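Local coordinates for protein ketol-acid reductoisomerase (NAD(+)) (uncultured archaeon GZfos26G2, PDB 4XDY) that uses NADH and magnesium to rearrange and reduce (S)-2-acetolactate to (R)-2,3-dihydroxy-isovalerate in the biosynthesis of branched-chain amino acids, at residues Y24-D29 with K60-F66. Residues are numbered along the deposited sequence; the frame is centred on the assembly and turned at random.
Sequences YGAQGD and KAKEDGF. With NAI (1,4-dihydronicotinamide adenine dinucleotide), chain E.
Tyr24 OH donates a 2.6 Å hydrogen bond to Asp64 OD2, arriving on the anti lone pair. Lys60 NZ takes the syn lone pair of Asp64 OD2 at 2.7 Å, then bridges to Asp29 OD2, also at 2.7 Å and 17° out of that carboxylate's plane. The Lys60 chain runs extended past the Tyr24 ring edge and bends only at its last torsion (chi4 -64°), which sets the ammonium between two carboxylates that would probably repel each other without it. The phenol is sandwiched between two neighbours: Ala61 CB makes a CH-pi contact 3.6 Å from the Tyr24 ring centroid, while Asp29 CA covers the opposite face toward the rim. The ring edge also meets the face of Phe66 in an offset edge-to-face pair, planes at 64°. A leucine at Tyr24 would probably leave Asp64 without its hydroxyl donor and Ala61 without an aromatic face. Next to the tyrosine, the glycine-rich Rossmann turn gives the amides of Ala26 and Gln27 to the NADH diphosphate, and Tyr24 N bonds Glu46. The contact thus joins the start of helix 26-37 to the C-terminal end of helix 56-63, where Gly65 forms a Schellman motif, with Tyr24, Ala61 and Phe66 packing on Ile44 of strand 41-50.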
ATOM      1  N   TYR A  24      -2.832  26.659  -3.171  1.00 22.25           N
ATOM      2  CA  TYR A  24      -2.129  26.067  -2.099  1.00 22.30           C
ATOM      3  C   TYR A  24      -2.883  24.890  -1.526  1.00 23.19           C
ATOM      4  O   TYR A  24      -3.172  24.911  -0.339  1.00 24.63           O
ATOM      5  CB  TYR A  24      -1.881  27.134  -0.973  1.00 23.88           C
ATOM      6  CG  TYR A  24      -0.857  26.870   0.075  1.00 22.22           C
ATOM      7  CD1 TYR A  24       0.495  27.026  -0.172  1.00 21.92           C
ATOM      8  CD2 TYR A  24      -1.225  26.563   1.378  1.00 23.21           C
ATOM      9  CE1 TYR A  24       1.452  26.814   0.786  1.00 23.72           C
ATOM     10  CE2 TYR A  24      -0.269  26.349   2.373  1.00 25.78           C
ATOM     11  CZ  TYR A  24       1.091  26.522   2.084  1.00 25.97           C
ATOM     12  OH  TYR A  24       2.080  26.297   3.005  1.00 25.03           O
ATOM     13  N   GLY A  25      -3.113  23.831  -2.320  1.00 23.95           N
ATOM     14  CA  GLY A  25      -3.804  22.625  -1.903  1.00 24.14           C
ATOM     15  C   GLY A  25      -2.811  21.479  -1.819  1.00 23.52           C
ATOM     16  O   GLY A  25      -1.683  21.669  -1.377  1.00 21.50           O
ATOM     17  N   ALA A  26      -3.217  20.260  -2.178  1.00 21.66           N
ATOM     18  CA  ALA A  26      -2.345  19.092  -1.850  1.00 22.03           C
ATOM     19  C   ALA A  26      -0.964  19.304  -2.490  1.00 18.83           C
ATOM     20  O   ALA A  26       0.071  19.125  -1.831  1.00 20.43           O
ATOM     21  CB  ALA A  26      -2.976  17.821  -2.423  1.00 23.62           C
ATOM     22  N   GLN A  27      -0.955  19.645  -3.773  1.00 19.40           N
ATOM     23  CA  GLN A  27       0.296  19.851  -4.494  1.00 18.73           C
ATOM     24  C   GLN A  27       0.953  21.234  -4.214  1.00 22.30           C
ATOM     25  O   GLN A  27       2.157  21.291  -4.029  1.00 20.92           O
ATOM     26  CB  GLN A  27       0.118  19.621  -5.984  1.00 20.97           C
ATOM     27  CG  GLN A  27       0.027  18.128  -6.375  1.00 21.30           C
ATOM     28  CD  GLN A  27       1.230  17.284  -5.997  1.00 20.94           C
ATOM     29  OE1 GLN A  27       1.101  16.083  -5.676  1.00 22.84           O
ATOM     30  NE2 GLN A  27       2.371  17.874  -6.038  1.00 18.38           N
ATOM     31  N   GLY A  28       0.191  22.303  -4.218  1.00 21.78           N
ATOM     32  CA  GLY A  28       0.741  23.645  -4.041  1.00 23.63           C
ATOM     33  C   GLY A  28       1.406  23.761  -2.678  1.00 23.71           C
ATOM     34  O   GLY A  28       2.499  24.345  -2.556  1.00 23.35           O
ATOM     35  N   ASP A  29       0.753  23.230  -1.642  1.00 21.61           N
ATOM     36  CA  ASP A  29       1.298  23.242  -0.279  1.00 22.18           C
ATOM     37  C   ASP A  29       2.630  22.444  -0.222  1.00 25.11           C
ATOM     38  O   ASP A  29       3.715  22.982   0.168  1.00 23.05           O
ATOM     39  CB  ASP A  29       0.209  22.806   0.731  1.00 25.38           C
ATOM     40  CG  ASP A  29       0.626  22.916   2.189  1.00 25.40           C
ATOM     41  OD1 ASP A  29       1.841  22.916   2.552  1.00 26.01           O
ATOM     42  OD2 ASP A  29      -0.272  22.905   3.052  1.00 27.51           O
ATOM     43  N   LYS A  60      -3.907  29.415   5.312  1.00 31.01           N
ATOM     44  CA  LYS A  60      -2.871  28.502   5.700  1.00 29.71           C
ATOM     45  C   LYS A  60      -1.533  28.964   5.126  1.00 30.27           C
ATOM     46  O   LYS A  60      -0.507  28.880   5.800  1.00 30.94           O
ATOM     47  CB  LYS A  60      -3.173  27.044   5.298  1.00 26.87           C
ATOM     48  CG  LYS A  60      -2.113  26.070   5.835  1.00 28.52           C
ATOM     49  CD  LYS A  60      -2.475  24.604   5.455  1.00 32.33           C
ATOM     50  CE  LYS A  60      -1.569  23.560   6.094  1.00 30.50           C
ATOM     51  NZ  LYS A  60      -0.158  23.686   5.623  1.00 32.88           N
ATOM     52  N   ALA A  61      -1.535  29.368   3.860  1.00 31.76           N
ATOM     53  CA  ALA A  61      -0.307  29.844   3.217  1.00 30.09           C
ATOM     54  C   ALA A  61       0.279  31.085   3.944  1.00 32.77           C
ATOM     55  O   ALA A  61       1.505  31.189   4.066  1.00 28.04           O
ATOM     56  CB  ALA A  61      -0.582  30.186   1.764  1.00 30.33           C
ATOM     57  N   LYS A  62      -0.589  31.989   4.439  1.00 33.14           N
ATOM     58  CA  LYS A  62      -0.116  33.168   5.306  1.00 35.99           C
ATOM     59  C   LYS A  62       0.575  32.695   6.576  1.00 33.29           C
ATOM     60  O   LYS A  62       1.735  33.023   6.855  1.00 32.68           O
ATOM     61  CB  LYS A  62      -1.277  34.080   5.627  1.00 38.82           C
ATOM     62  CG  LYS A  62      -1.746  34.949   4.491  1.00 44.08           C
ATOM     63  CD  LYS A  62      -2.370  36.231   5.038  1.00 54.75           C
ATOM     64  CE  LYS A  62      -2.810  37.155   3.911  1.00 62.81           C
ATOM     65  NZ  LYS A  62      -1.671  37.820   3.186  1.00 63.05           N
ATOM     66  N   GLU A  63      -0.095  31.766   7.243  1.00 32.12           N
ATOM     67  CA  GLU A  63       0.361  31.099   8.428  1.00 36.35           C
ATOM     68  C   GLU A  63       1.636  30.321   8.272  1.00 42.00           C
ATOM     69  O   GLU A  63       2.425  30.241   9.206  1.00 39.34           O
ATOM     70  CB  GLU A  63      -0.778  30.196   8.803  1.00 46.64           C
ATOM     71  CG  GLU A  63      -0.723  29.570  10.157  1.00 58.79           C
ATOM     72  CD  GLU A  63      -2.060  28.941  10.434  1.00 67.93           C
ATOM     73  OE1 GLU A  63      -3.093  29.665  10.356  1.00 64.29           O
ATOM     74  OE2 GLU A  63      -2.070  27.720  10.666  1.00 79.63           O
ATOM     75  N   ASP A  64       1.869  29.741   7.083  1.00 34.86           N
ATOM     76  CA  ASP A  64       3.063  28.934   6.828  1.00 37.12           C
ATOM     77  C   ASP A  64       4.228  29.835   6.389  1.00 34.81           C
ATOM     78  O   ASP A  64       5.321  29.341   6.047  1.00 35.54           O
ATOM     79  CB  ASP A  64       2.716  27.863   5.740  1.00 34.06           C
ATOM     80  CG  ASP A  64       1.778  26.804   6.241  1.00 37.19           C
ATOM     81  OD1 ASP A  64       1.650  26.686   7.490  1.00 35.97           O
ATOM     82  OD2 ASP A  64       1.178  26.030   5.427  1.00 31.81           O
ATOM     83  N   GLY A  65       3.981  31.154   6.359  1.00 34.56           N
ATOM     84  CA  GLY A  65       5.023  32.133   6.199  1.00 38.01           C
ATOM     85  C   GLY A  65       5.272  32.558   4.779  1.00 36.44           C
ATOM     86  O   GLY A  65       6.297  33.079   4.504  1.00 37.21           O
ATOM     87  N   PHE A  66       4.329  32.353   3.865  1.00 34.14           N
ATOM     88  CA  PHE A  66       4.491  32.810   2.492  1.00 33.82           C
ATOM     89  C   PHE A  66       3.965  34.194   2.257  1.00 33.49           C
ATOM     90  O   PHE A  66       3.019  34.599   2.891  1.00 32.73           O
ATOM     91  CB  PHE A  66       3.727  31.832   1.559  1.00 32.04           C
ATOM     92  CG  PHE A  66       4.391  30.538   1.446  1.00 27.76           C
ATOM     93  CD1 PHE A  66       5.362  30.338   0.466  1.00 28.50           C
ATOM     94  CD2 PHE A  66       4.106  29.535   2.315  1.00 29.56           C
ATOM     95  CE1 PHE A  66       6.046  29.123   0.388  1.00 31.08           C
ATOM     96  CE2 PHE A  66       4.784  28.329   2.241  1.00 32.10           C
ATOM     97  CZ  PHE A  66       5.728  28.116   1.267  1.00 27.74           C
TER
HETATM   98  PA  NAI E 403      -6.529  21.228  -5.077  1.00 22.31           P
HETATM   99  O1A NAI E 403      -7.869  20.573  -5.445  1.00 23.40           O
HETATM  100  O2A NAI E 403      -5.858  20.871  -3.823  1.00 22.92           O
HETATM  101  O5B NAI E 403      -6.752  22.805  -5.326  1.00 24.26           O
HETATM  102  C5B NAI E 403      -5.707  23.752  -4.960  1.00 24.35           C
HETATM  103  C4B NAI E 403      -6.380  25.002  -4.317  1.00 25.09           C
HETATM  104  O4B NAI E 403      -7.114  25.615  -5.371  1.00 24.90           O
HETATM  105  C3B NAI E 403      -7.418  24.780  -3.185  1.00 23.72           C
HETATM  106  O3B NAI E 403      -6.697  24.496  -1.985  1.00 25.97           O
HETATM  107  C2B NAI E 403      -8.201  26.076  -3.213  1.00 27.28           C
HETATM  108  O2B NAI E 403      -7.548  27.015  -2.358  1.00 26.19           O
HETATM  109  C1B NAI E 403      -8.060  26.488  -4.701  1.00 29.12           C
HETATM  110  N9A NAI E 403      -9.332  26.381  -5.395  1.00 27.03           N
HETATM  111  C8A NAI E 403     -10.173  25.266  -5.304  1.00 27.60           C
HETATM  112  N7A NAI E 403     -11.252  25.478  -6.045  1.00 26.31           N
HETATM  113  C5A NAI E 403     -11.127  26.722  -6.577  1.00 26.91           C
HETATM  114  C6A NAI E 403     -11.951  27.565  -7.424  1.00 26.53           C
HETATM  115  N6A NAI E 403     -13.148  27.159  -7.871  1.00 31.57           N
HETATM  116  N1A NAI E 403     -11.491  28.780  -7.822  1.00 29.96           N
HETATM  117  C2A NAI E 403     -10.304  29.241  -7.376  1.00 27.80           C
HETATM  118  N3A NAI E 403      -9.480  28.555  -6.603  1.00 26.65           N
HETATM  119  C4A NAI E 403      -9.849  27.297  -6.160  1.00 26.83           C
HETATM  120  O3  NAI E 403      -5.488  20.900  -6.367  1.00 22.54           O
HETATM  121  PN  NAI E 403      -4.473  19.581  -6.390  1.00 23.26           P
HETATM  122  O1N NAI E 403      -5.262  18.311  -6.143  1.00 23.02           O
HETATM  123  O2N NAI E 403      -3.354  19.922  -5.500  1.00 19.33           O
HETATM  124  O5D NAI E 403      -4.205  19.608  -7.949  1.00 21.81           O
HETATM  125  C5D NAI E 403      -3.277  20.609  -8.488  1.00 22.16           C
HETATM  126  C4D NAI E 403      -2.655  20.128  -9.848  1.00 21.21           C
HETATM  127  O4D NAI E 403      -1.758  19.073  -9.447  1.00 21.51           O
HETATM  128  C3D NAI E 403      -3.614  19.483 -10.830  1.00 20.57           C
HETATM  129  O3D NAI E 403      -3.198  19.758 -12.173  1.00 19.39           O
HETATM  130  C2D NAI E 403      -3.527  17.961 -10.565  1.00 20.24           C
HETATM  131  O2D NAI E 403      -3.913  17.103 -11.635  1.00 19.19           O
HETATM  132  C1D NAI E 403      -2.058  17.845 -10.215  1.00 23.42           C
HETATM  133  N1N NAI E 403      -1.606  16.716  -9.394  1.00 20.72           N
HETATM  134  C2N NAI E 403      -2.186  16.524  -8.190  1.00 23.74           C
HETATM  135  C3N NAI E 403      -1.789  15.517  -7.382  1.00 20.94           C
HETATM  136  C7N NAI E 403      -2.352  15.409  -6.071  1.00 23.75           C
HETATM  137  O7N NAI E 403      -3.463  15.877  -5.670  1.00 27.39           O
HETATM  138  N7N NAI E 403      -1.500  14.966  -5.181  1.00 20.89           N
HETATM  139  C4N NAI E 403      -0.712  14.661  -7.832  1.00 24.08           C
HETATM  140  C5N NAI E 403      -0.001  15.059  -9.008  1.00 24.25           C
HETATM  141  C6N NAI E 403      -0.507  16.067  -9.767  1.00 22.46           C